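Long-range contact in GCN5-related N-acetyltransferase (Kribbella flavida, PDB 4MY0), which binds acetyl-CoA and probably transfers its acetyl group to an amine, perhaps that of an aminoglycoside: residues D20-L32 with I85-R97. Residues are numbered along the deposited sequence; the frame is centred on the assembly and turned at random.
Sequences DVLRVRARSFGLL and IAGVVVAPEYRGR. With AC8 ([(2R,3R,4R,5R)-5-(6-amino-9H-purin-9-yl)-3,4-bis(phosphonooxy)tetrahydrofuran-2-yl]methyl (3R)-3-hydroxy-2,2-dimethyl-4-oxo-4-({3-oxo-3-[(2-sulfanylethyl)amino]propyl}amino)butyl dihydrogen diphosphate), chain L.
Arg95 reaches back along the coenzyme to Arg27 and Ser28, in the turn after helix 18-26. Arg95 CB lies 3.5 Å from O5A of the AC8 pyrophosphate, and CG and CD run on past the pantetheine hydroxyl OAP. With the chain extended from CG to NE (chi3 -177°), the guanidinium slides in flat between AC8 C7P, over the centre of one face, and Pro92 CA, toward the rim of the other. Arg95 NE bonds Val90 O at 2.7 Å. Arg95 NH1 gives its main bond to Arg27 O, 2.9 Å away, which lies in the guanidinium plane although NH1 stands above the carbonyl plane; a weak bond goes to Ser28 OG. A water links NH2 to the same Arg27 O, and Ser245 of the second subunit also bonds NH2. Cutting the side chain back to an alanine here would probably leave Arg27 O and Val90 O without their arginine donor and open a gap beside the pantetheine.

Ser28 OG in turn donates to Val24 O, 2.7 Å away. Nearby, Val89 CG1 sits over the face of the Phe29 ring, 3.9 Å from its centroid, while Val89 CG2 meets Val24 CG1 at 3.7 Å. Val88 O and Val90 N bond pantetheine N4P and O9P, as in the GNAT fold, where CoA runs along this strand. Helix 20-26 crosses strand 85-90 at 83°, with strand 61-75 alongside, helix 34-49 against Val21 and Arg25, and helix 99-113 against Val90.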
ATOM      1  N   ASP C  20      -2.771   6.148 -39.147  1.00 31.33           N
ATOM      2  CA  ASP C  20      -3.352   4.809 -39.027  1.00 34.08           C
ATOM      3  C   ASP C  20      -2.531   3.898 -38.106  1.00 30.93           C
ATOM      4  O   ASP C  20      -3.099   3.144 -37.300  1.00 28.15           O
ATOM      5  CB  ASP C  20      -3.524   4.170 -40.407  1.00 39.69           C
ATOM      6  CG  ASP C  20      -4.483   4.952 -41.291  1.00 53.95           C
ATOM      7  OD1 ASP C  20      -5.708   4.724 -41.173  1.00 57.58           O
ATOM      8  OD2 ASP C  20      -4.016   5.798 -42.094  1.00 60.68           O
ATOM      9  N   VAL C  21      -1.205   3.958 -38.218  1.00 23.98           N
ATOM     10  CA  VAL C  21      -0.361   3.181 -37.308  1.00 21.66           C
ATOM     11  C   VAL C  21      -0.625   3.619 -35.870  1.00 24.15           C
ATOM     12  O   VAL C  21      -0.718   2.784 -34.971  1.00 23.59           O
ATOM     13  CB  VAL C  21       1.128   3.326 -37.646  1.00 23.96           C
ATOM     14  CG1 VAL C  21       1.984   2.666 -36.563  1.00 20.78           C
ATOM     15  CG2 VAL C  21       1.419   2.708 -39.020  1.00 26.34           C
ATOM     16  N   LEU C  22      -0.772   4.930 -35.661  1.00 26.85           N
ATOM     17  CA  LEU C  22      -1.095   5.455 -34.332  1.00 30.14           C
ATOM     18  C   LEU C  22      -2.407   4.908 -33.760  1.00 31.11           C
ATOM     19  O   LEU C  22      -2.494   4.683 -32.549  1.00 28.42           O
ATOM     20  CB  LEU C  22      -1.123   6.983 -34.327  1.00 31.49           C
ATOM     21  CG  LEU C  22       0.258   7.629 -34.296  1.00 33.62           C
ATOM     22  CD1 LEU C  22       0.136   9.133 -34.426  1.00 34.62           C
ATOM     23  CD2 LEU C  22       0.983   7.256 -33.017  1.00 32.16           C
ATOM     24  N   ARG C  23      -3.418   4.705 -34.614  1.00 27.81           N
ATOM     25  CA  ARG C  23      -4.664   4.075 -34.164  1.00 28.19           C
ATOM     26  C   ARG C  23      -4.394   2.671 -33.655  1.00 26.65           C
ATOM     27  O   ARG C  23      -4.861   2.292 -32.582  1.00 29.03           O
ATOM     28  CB  ARG C  23      -5.709   4.000 -35.283  1.00 29.42           C
ATOM     29  CG  ARG C  23      -7.076   3.455 -34.793  1.00 54.23           C
ATOM     30  CD  ARG C  23      -7.799   2.577 -35.825  1.00 53.98           C
ATOM     31  NE  ARG C  23      -7.887   3.241 -37.124  1.00 60.51           N
ATOM     32  CZ  ARG C  23      -7.232   2.849 -38.214  1.00 57.50           C
ATOM     33  NH1 ARG C  23      -6.459   1.772 -38.181  1.00 51.24           N
ATOM     34  NH2 ARG C  23      -7.367   3.526 -39.346  1.00 61.53           N
ATOM     35  N   VAL C  24      -3.646   1.889 -34.429  1.00 24.24           N
ATOM     36  CA  VAL C  24      -3.342   0.523 -34.026  1.00 23.73           C
ATOM     37  C   VAL C  24      -2.503   0.519 -32.742  1.00 22.28           C
ATOM     38  O   VAL C  24      -2.687  -0.320 -31.860  1.00 24.77           O
ATOM     39  CB  VAL C  24      -2.605  -0.245 -35.139  1.00 23.38           C
ATOM     40  CG1 VAL C  24      -2.354  -1.697 -34.710  1.00 17.77           C
ATOM     41  CG2 VAL C  24      -3.404  -0.205 -36.419  1.00 22.95           C
ATOM     42  N   ARG C  25      -1.585   1.466 -32.637  1.00 22.14           N
ATOM     43  CA  ARG C  25      -0.754   1.559 -31.450  1.00 23.38           C
ATOM     44  C   ARG C  25      -1.597   1.903 -30.219  1.00 24.99           C
ATOM     45  O   ARG C  25      -1.412   1.307 -29.165  1.00 24.26           O
ATOM     46  CB  ARG C  25       0.346   2.611 -31.632  1.00 21.47           C
ATOM     47  CG  ARG C  25       1.309   2.662 -30.461  1.00 24.59           C
ATOM     48  CD  ARG C  25       2.131   3.960 -30.413  1.00 31.13           C
ATOM     49  NE  ARG C  25       2.967   3.961 -29.217  1.00 31.66           N
ATOM     50  CZ  ARG C  25       2.503   4.212 -27.992  1.00 32.88           C
ATOM     51  NH1 ARG C  25       3.327   4.169 -26.955  1.00 34.79           N
ATOM     52  NH2 ARG C  25       1.214   4.493 -27.803  1.00 29.79           N
ATOM     53  N   ALA C  26      -2.503   2.872 -30.350  1.00 21.59           N
ATOM     54  CA  ALA C  26      -3.358   3.254 -29.222  1.00 24.67           C
ATOM     55  C   ALA C  26      -4.138   2.047 -28.674  1.00 26.35           C
ATOM     56  O   ALA C  26      -4.319   1.915 -27.467  1.00 29.43           O
ATOM     57  CB  ALA C  26      -4.302   4.371 -29.621  1.00 21.39           C
ATOM     58  N   ARG C  27      -4.576   1.159 -29.563  1.00 25.72           N
ATOM     59  CA  ARG C  27      -5.359  -0.011 -29.146  1.00 26.33           C
ATOM     60  C   ARG C  27      -4.456  -1.177 -28.744  1.00 23.09           C
ATOM     61  O   ARG C  27      -4.941  -2.286 -28.496  1.00 20.58           O
ATOM     62  CB  ARG C  27      -6.304  -0.446 -30.280  1.00 22.81           C
ATOM     63  CG  ARG C  27      -7.112   0.715 -30.831  1.00 25.06           C
ATOM     64  CD  ARG C  27      -8.307   0.303 -31.681  1.00 25.21           C
ATOM     65  NE  ARG C  27      -9.088   1.503 -31.986  1.00 25.95           N
ATOM     66  CZ  ARG C  27     -10.385   1.520 -32.275  1.00 26.66           C
ATOM     67  NH1 ARG C  27     -10.985   2.672 -32.528  1.00 28.48           N
ATOM     68  NH2 ARG C  27     -11.086   0.393 -32.307  1.00 23.09           N
ATOM     69  N   SER C  28      -3.146  -0.920 -28.712  1.00 19.51           N
ATOM     70  CA  SER C  28      -2.150  -1.928 -28.362  1.00 19.72           C
ATOM     71  C   SER C  28      -1.392  -1.580 -27.073  1.00 21.88           C
ATOM     72  O   SER C  28      -1.256  -2.422 -26.183  1.00 18.99           O
ATOM     73  CB  SER C  28      -1.159  -2.103 -29.510  1.00 23.56           C
ATOM     74  OG  SER C  28      -1.822  -2.615 -30.642  1.00 21.11           O
ATOM     75  N   PHE C  29      -0.922  -0.340 -26.979  1.00 19.32           N
ATOM     76  CA  PHE C  29      -0.070   0.085 -25.869  1.00 20.57           C
ATOM     77  C   PHE C  29      -0.723   1.095 -24.955  1.00 24.00           C
ATOM     78  O   PHE C  29      -0.324   1.222 -23.804  1.00 29.00           O
ATOM     79  CB  PHE C  29       1.236   0.706 -26.388  1.00 18.11           C
ATOM     80  CG  PHE C  29       2.127  -0.270 -27.109  1.00 21.94           C
ATOM     81  CD1 PHE C  29       3.010   0.167 -28.083  1.00 24.56           C
ATOM     82  CD2 PHE C  29       2.085  -1.624 -26.806  1.00 22.78           C
ATOM     83  CE1 PHE C  29       3.845  -0.735 -28.751  1.00 23.34           C
ATOM     84  CE2 PHE C  29       2.923  -2.535 -27.472  1.00 20.88           C
ATOM     85  CZ  PHE C  29       3.798  -2.082 -28.438  1.00 19.56           C
ATOM     86  N   GLY C  30      -1.691   1.841 -25.485  1.00 22.02           N
ATOM     87  CA  GLY C  30      -2.310   2.922 -24.749  1.00 26.51           C
ATOM     88  C   GLY C  30      -2.232   4.218 -25.538  1.00 27.05           C
ATOM     89  O   GLY C  30      -1.532   4.290 -26.551  1.00 24.95           O
ATOM     90  N   LEU C  31      -2.927   5.243 -25.051  1.00 33.38           N
ATOM     91  CA  LEU C  31      -3.036   6.527 -25.737  1.00 38.97           C
ATOM     92  C   LEU C  31      -1.766   7.336 -25.544  1.00 40.91           C
ATOM     93  O   LEU C  31      -1.125   7.242 -24.498  1.00 38.23           O
ATOM     94  CB  LEU C  31      -4.216   7.318 -25.167  1.00 41.71           C
ATOM     95  CG  LEU C  31      -5.505   6.538 -24.914  1.00 43.71           C
ATOM     96  CD1 LEU C  31      -6.504   7.391 -24.120  1.00 45.20           C
ATOM     97  CD2 LEU C  31      -6.108   6.053 -26.231  1.00 40.31           C
ATOM     98  N   LEU C  32      -1.400   8.133 -26.546  1.00 45.26           N
ATOM     99  CA  LEU C  32      -0.274   9.055 -26.399  1.00 47.70           C
ATOM    100  C   LEU C  32      -0.759  10.450 -26.060  1.00 51.11           C
ATOM    101  O   LEU C  32      -1.742  10.924 -26.630  1.00 52.96           O
ATOM    102  CB  LEU C  32       0.557   9.119 -27.680  1.00 45.86           C
ATOM    103  CG  LEU C  32       1.567   7.998 -27.874  1.00 42.05           C
ATOM    104  CD1 LEU C  32       2.329   8.200 -29.167  1.00 39.98           C
ATOM    105  CD2 LEU C  32       2.511   7.947 -26.687  1.00 42.33           C
ATOM    106  N   ILE C  85      14.111  -4.454 -32.896  1.00 21.10           N
ATOM    107  CA  ILE C  85      12.706  -4.439 -33.293  1.00 20.96           C
ATOM    108  C   ILE C  85      11.874  -3.720 -32.229  1.00 20.92           C
ATOM    109  O   ILE C  85      11.984  -4.028 -31.037  1.00 20.31           O
ATOM    110  CB  ILE C  85      12.160  -5.882 -33.525  1.00 20.08           C
ATOM    111  CG1 ILE C  85      13.169  -6.726 -34.316  1.00 17.38           C
ATOM    112  CG2 ILE C  85      10.780  -5.845 -34.248  1.00 17.72           C
ATOM    113  CD1 ILE C  85      13.709  -6.069 -35.636  1.00 19.49           C
ATOM    114  N   ALA C  86      11.060  -2.746 -32.650  1.00 23.27           N
ATOM    115  CA  ALA C  86      10.262  -1.947 -31.710  1.00 22.24           C
ATOM    116  C   ALA C  86       8.850  -1.684 -32.210  1.00 21.86           C
ATOM    117  O   ALA C  86       8.575  -1.759 -33.414  1.00 22.38           O
ATOM    118  CB  ALA C  86      10.953  -0.615 -31.406  1.00 21.21           C
ATOM    119  N   GLY C  87       7.964  -1.345 -31.280  1.00 19.57           N
ATOM    120  CA  GLY C  87       6.596  -0.980 -31.603  1.00 22.17           C
ATOM    121  C   GLY C  87       5.863  -2.035 -32.412  1.00 24.17           C
ATOM    122  O   GLY C  87       5.201  -1.705 -33.395  1.00 21.67           O
ATOM    123  N   VAL C  88       5.985  -3.301 -32.024  1.00 16.13           N
ATOM    124  CA  VAL C  88       5.248  -4.351 -32.725  1.00 17.17           C
ATOM    125  C   VAL C  88       3.780  -4.318 -32.304  1.00 21.76           C
ATOM    126  O   VAL C  88       3.470  -4.599 -31.146  1.00 16.00           O
ATOM    127  CB  VAL C  88       5.835  -5.745 -32.450  1.00 18.48           C
ATOM    128  CG1 VAL C  88       5.149  -6.808 -33.358  1.00 15.51           C
ATOM    129  CG2 VAL C  88       7.332  -5.728 -32.715  1.00 18.73           C
ATOM    130  N   VAL C  89       2.874  -3.972 -33.229  1.00 19.23           N
ATOM    131  CA  VAL C  89       1.446  -3.825 -32.891  1.00 21.41           C
ATOM    132  C   VAL C  89       0.532  -4.446 -33.948  1.00 23.41           C
ATOM    133  O   VAL C  89       0.804  -4.348 -35.138  1.00 20.43           O
ATOM    134  CB  VAL C  89       1.050  -2.339 -32.674  1.00 19.47           C
ATOM    135  CG1 VAL C  89       1.860  -1.742 -31.516  1.00 21.08           C
ATOM    136  CG2 VAL C  89       1.284  -1.528 -33.932  1.00 17.22           C
ATOM    137  N   VAL C  90      -0.538  -5.102 -33.504  1.00 20.31           N
ATOM    138  CA  VAL C  90      -1.547  -5.652 -34.419  1.00 18.03           C
ATOM    139  C   VAL C  90      -2.934  -5.217 -33.925  1.00 20.40           C
ATOM    140  O   VAL C  90      -3.200  -5.259 -32.708  1.00 18.07           O
ATOM    141  CB  VAL C  90      -1.472  -7.187 -34.480  1.00 17.41           C
ATOM    142  CG1 VAL C  90      -2.577  -7.755 -35.400  1.00 18.17           C
ATOM    143  CG2 VAL C  90      -0.058  -7.660 -34.939  1.00 17.97           C
ATOM    144  N   ALA C  91      -3.805  -4.761 -34.834  1.00 16.99           N
ATOM    145  CA  ALA C  91      -5.154  -4.315 -34.427  1.00 20.14           C
ATOM    146  C   ALA C  91      -5.901  -5.462 -33.729  1.00 17.63           C
ATOM    147  O   ALA C  91      -5.766  -6.618 -34.141  1.00 17.15           O
ATOM    148  CB  ALA C  91      -5.946  -3.806 -35.626  1.00 18.08           C
ATOM    149  N   PRO C  92      -6.677  -5.152 -32.665  1.00 18.65           N
ATOM    150  CA  PRO C  92      -7.288  -6.215 -31.845  1.00 18.82           C
ATOM    151  C   PRO C  92      -8.063  -7.268 -32.633  1.00 20.78           C
ATOM    152  O   PRO C  92      -7.900  -8.465 -32.358  1.00 17.64           O
ATOM    153  CB  PRO C  92      -8.225  -5.442 -30.904  1.00 17.17           C
ATOM    154  CG  PRO C  92      -7.513  -4.122 -30.697  1.00 20.34           C
ATOM    155  CD  PRO C  92      -6.909  -3.806 -32.085  1.00 17.33           C
ATOM    156  N   GLU C  93      -8.863  -6.849 -33.609  1.00 17.71           N
ATOM    157  CA  GLU C  93      -9.696  -7.807 -34.332  1.00 22.62           C
ATOM    158  C   GLU C  93      -8.883  -8.564 -35.385  1.00 25.28           C
ATOM    159  O   GLU C  93      -9.426  -9.408 -36.113  1.00 20.37           O
ATOM    160  CB  GLU C  93     -10.937  -7.120 -34.941  1.00 20.77           C
ATOM    161  CG  GLU C  93     -10.714  -6.407 -36.296  1.00 23.64           C
ATOM    162  CD  GLU C  93     -10.013  -5.055 -36.170  1.00 28.05           C
ATOM    163  OE1 GLU C  93     -10.141  -4.216 -37.100  1.00 29.35           O
ATOM    164  OE2 GLU C  93      -9.314  -4.832 -35.155  1.00 28.46           O
ATOM    165  N   TYR C  94      -7.577  -8.286 -35.447  1.00 18.70           N
ATOM    166  CA  TYR C  94      -6.707  -9.019 -36.371  1.00 17.96           C
ATOM    167  C   TYR C  94      -5.672  -9.910 -35.679  1.00 20.78           C
ATOM    168  O   TYR C  94      -4.889 -10.568 -36.359  1.00 17.62           O
ATOM    169  CB  TYR C  94      -6.028  -8.067 -37.369  1.00 18.24           C
ATOM    170  CG  TYR C  94      -6.942  -7.704 -38.510  1.00 20.54           C
ATOM    171  CD1 TYR C  94      -7.039  -8.526 -39.631  1.00 23.62           C
ATOM    172  CD2 TYR C  94      -7.743  -6.569 -38.452  1.00 22.00           C
ATOM    173  CE1 TYR C  94      -7.897  -8.215 -40.674  1.00 24.23           C
ATOM    174  CE2 TYR C  94      -8.613  -6.255 -39.493  1.00 26.11           C
ATOM    175  CZ  TYR C  94      -8.680  -7.081 -40.596  1.00 24.92           C
ATOM    176  OH  TYR C  94      -9.539  -6.779 -41.624  1.00 23.75           O
ATOM    177  N   ARG C  95      -5.679  -9.942 -34.342  1.00 16.92           N
ATOM    178  CA  ARG C  95      -4.734 -10.773 -33.579  1.00 19.20           C
ATOM    179  C   ARG C  95      -5.130 -12.250 -33.563  1.00 20.55           C
ATOM    180  O   ARG C  95      -6.306 -12.582 -33.693  1.00 20.78           O
ATOM    181  CB  ARG C  95      -4.633 -10.260 -32.132  1.00 17.32           C
ATOM    182  CG  ARG C  95      -4.208  -8.794 -32.032  1.00 16.33           C
ATOM    183  CD  ARG C  95      -4.322  -8.233 -30.598  1.00 17.02           C
ATOM    184  NE  ARG C  95      -3.977  -6.808 -30.575  1.00 17.94           N
ATOM    185  CZ  ARG C  95      -4.369  -5.936 -29.646  1.00 19.51           C
ATOM    186  NH1 ARG C  95      -3.984  -4.671 -29.743  1.00 18.57           N
ATOM    187  NH2 ARG C  95      -5.150  -6.317 -28.629  1.00 15.99           N
ATOM    188  N   GLY C  96      -4.152 -13.139 -33.390  1.00 18.60           N
ATOM    189  CA  GLY C  96      -4.437 -14.568 -33.268  1.00 20.81           C
ATOM    190  C   GLY C  96      -4.818 -15.211 -34.589  1.00 22.11           C
ATOM    191  O   GLY C  96      -5.487 -16.245 -34.618  1.00 20.32           O
ATOM    192  N   ARG C  97      -4.372 -14.592 -35.680  1.00 21.13           N
ATOM    193  CA  ARG C  97      -4.726 -15.017 -37.034  1.00 19.32           C
ATOM    194  C   ARG C  97      -3.503 -15.119 -37.947  1.00 22.34           C
ATOM    195  O   ARG C  97      -3.650 -15.254 -39.168  1.00 21.77           O
ATOM    196  CB  ARG C  97      -5.711 -14.010 -37.634  1.00 19.47           C
ATOM    197  CG  ARG C  97      -6.982 -13.894 -36.812  1.00 25.67           C
ATOM    198  CD  ARG C  97      -7.896 -12.775 -37.263  1.00 27.12           C
ATOM    199  NE  ARG C  97      -8.775 -12.406 -36.157  1.00 29.73           N
ATOM    200  CZ  ARG C  97      -9.912 -13.029 -35.848  1.00 28.00           C
ATOM    201  NH1 ARG C  97     -10.628 -12.626 -34.803  1.00 28.74           N
ATOM    202  NH2 ARG C  97     -10.336 -14.049 -36.575  1.00 25.03           N
TER
HETATM  203  N1A AC8 L 400      -0.392 -14.795 -25.370  1.00 23.19           N
HETATM  204  O1A AC8 L 400       1.008 -14.408 -35.629  1.00 21.14           O
HETATM  205  P1A AC8 L 400       0.023 -14.561 -34.480  1.00 20.76           P
HETATM  206  C1B AC8 L 400       0.748 -16.628 -30.013  1.00 23.95           C
HETATM  207  S1P AC8 L 400       6.368  -7.033 -28.270  1.00 23.81           S
HETATM  208  C2A AC8 L 400       0.042 -16.024 -25.705  1.00 22.28           C
HETATM  209  O2A AC8 L 400      -1.428 -14.749 -34.823  1.00 17.21           O
HETATM  210  P2A AC8 L 400      -0.532 -11.914 -33.489  1.00 20.04           P
HETATM  211  C2B AC8 L 400      -0.249 -17.300 -30.929  1.00 24.68           C
HETATM  212  O2B AC8 L 400      -1.028 -18.252 -30.194  1.00 29.90           O
HETATM  213  O2C AC8 L 400      -2.566 -18.957 -32.046  1.00 70.56           O
HETATM  214  C2P AC8 L 400       4.609  -7.275 -28.700  1.00 24.40           C
HETATM  215  N3A AC8 L 400       0.287 -16.332 -26.988  1.00 21.91           N
HETATM  216  O3A AC8 L 400       0.273 -13.307 -33.518  1.00 23.57           O
HETATM  217  C3B AC8 L 400       0.677 -17.959 -31.956  1.00 23.31           C
HETATM  218  O3B AC8 L 400       1.228 -19.152 -31.387  1.00 27.38           O
HETATM  219  P3B AC8 L 400       0.728 -20.665 -31.701  1.00 70.38           P
HETATM  220  O3C AC8 L 400      -3.292 -17.255 -30.343  1.00 71.19           O
HETATM  221  C3P AC8 L 400       4.053  -5.883 -28.499  1.00 28.57           C
HETATM  222  C4A AC8 L 400       0.100 -15.395 -27.957  1.00 23.41           C
HETATM  223  O4A AC8 L 400      -0.889 -11.516 -34.906  1.00 19.20           O
HETATM  224  C4B AC8 L 400       1.861 -17.016 -32.062  1.00 25.11           C
HETATM  225  O4B AC8 L 400       1.826 -16.225 -30.869  1.00 19.76           O
HETATM  226  O4C AC8 L 400      -2.999 -19.661 -29.643  1.00 70.24           O
HETATM  227  P4C AC8 L 400      -2.581 -18.559 -30.587  1.00 69.25           P
HETATM  228  N4P AC8 L 400       2.623  -5.688 -28.719  1.00 25.14           N
HETATM  229  C5A AC8 L 400      -0.339 -14.121 -27.629  1.00 26.90           C
HETATM  230  O5A AC8 L 400      -1.593 -12.014 -32.433  1.00 19.76           O
HETATM  231  C5B AC8 L 400       1.789 -16.102 -33.281  1.00 22.57           C
HETATM  232  O5B AC8 L 400       0.424 -15.764 -33.498  1.00 24.35           O
HETATM  233  C5P AC8 L 400       1.596  -6.094 -27.981  1.00 22.56           C
HETATM  234  O5P AC8 L 400       1.763  -6.798 -26.991  1.00 20.98           O
HETATM  235  C6A AC8 L 400      -0.586 -13.826 -26.293  1.00 23.11           C
HETATM  236  N6A AC8 L 400      -1.023 -12.595 -25.922  1.00 22.49           N
HETATM  237  O6A AC8 L 400       0.608 -10.931 -32.934  1.00 20.65           O
HETATM  238  C6P AC8 L 400       0.235  -5.618 -28.432  1.00 20.66           C
HETATM  239  N7A AC8 L 400      -0.445 -13.408 -28.776  1.00 27.11           N
HETATM  240  O7A AC8 L 400      -0.774 -20.690 -31.543  1.00 66.54           O
HETATM  241  C7P AC8 L 400      -0.930  -6.587 -28.187  1.00 20.09           C
HETATM  242  C8A AC8 L 400      -0.068 -14.225 -29.793  1.00 28.59           C
HETATM  243  O8A AC8 L 400       1.206 -20.931 -33.115  1.00 68.78           O
HETATM  244  N8P AC8 L 400      -0.716  -7.756 -29.044  1.00 18.92           N
HETATM  245  N9A AC8 L 400       0.247 -15.435 -29.285  1.00 24.30           N
HETATM  246  O9A AC8 L 400       1.438 -21.474 -30.637  1.00 72.01           O
HETATM  247  C9P AC8 L 400      -0.522  -7.785 -30.361  1.00 24.14           C
HETATM  248  O9P AC8 L 400      -0.528  -6.753 -31.012  1.00 19.56           O
HETATM  249  CAP AC8 L 400      -0.313  -9.121 -31.053  1.00 21.27           C
HETATM  250  OAP AC8 L 400      -1.188 -10.102 -30.493  1.00 24.03           O
HETATM  251  CBP AC8 L 400       1.119  -9.664 -30.952  1.00 17.42           C
HETATM  252  CCP AC8 L 400       1.147 -11.052 -31.613  1.00 20.75           C
HETATM  253  CDP AC8 L 400       2.088  -8.743 -31.686  1.00 16.46           C
HETATM  254  CEP AC8 L 400       1.560  -9.809 -29.505  1.00 14.19           C
HETATM  255  O   HOH W   1      -5.443  -4.251 -26.539  1.00 23.51           O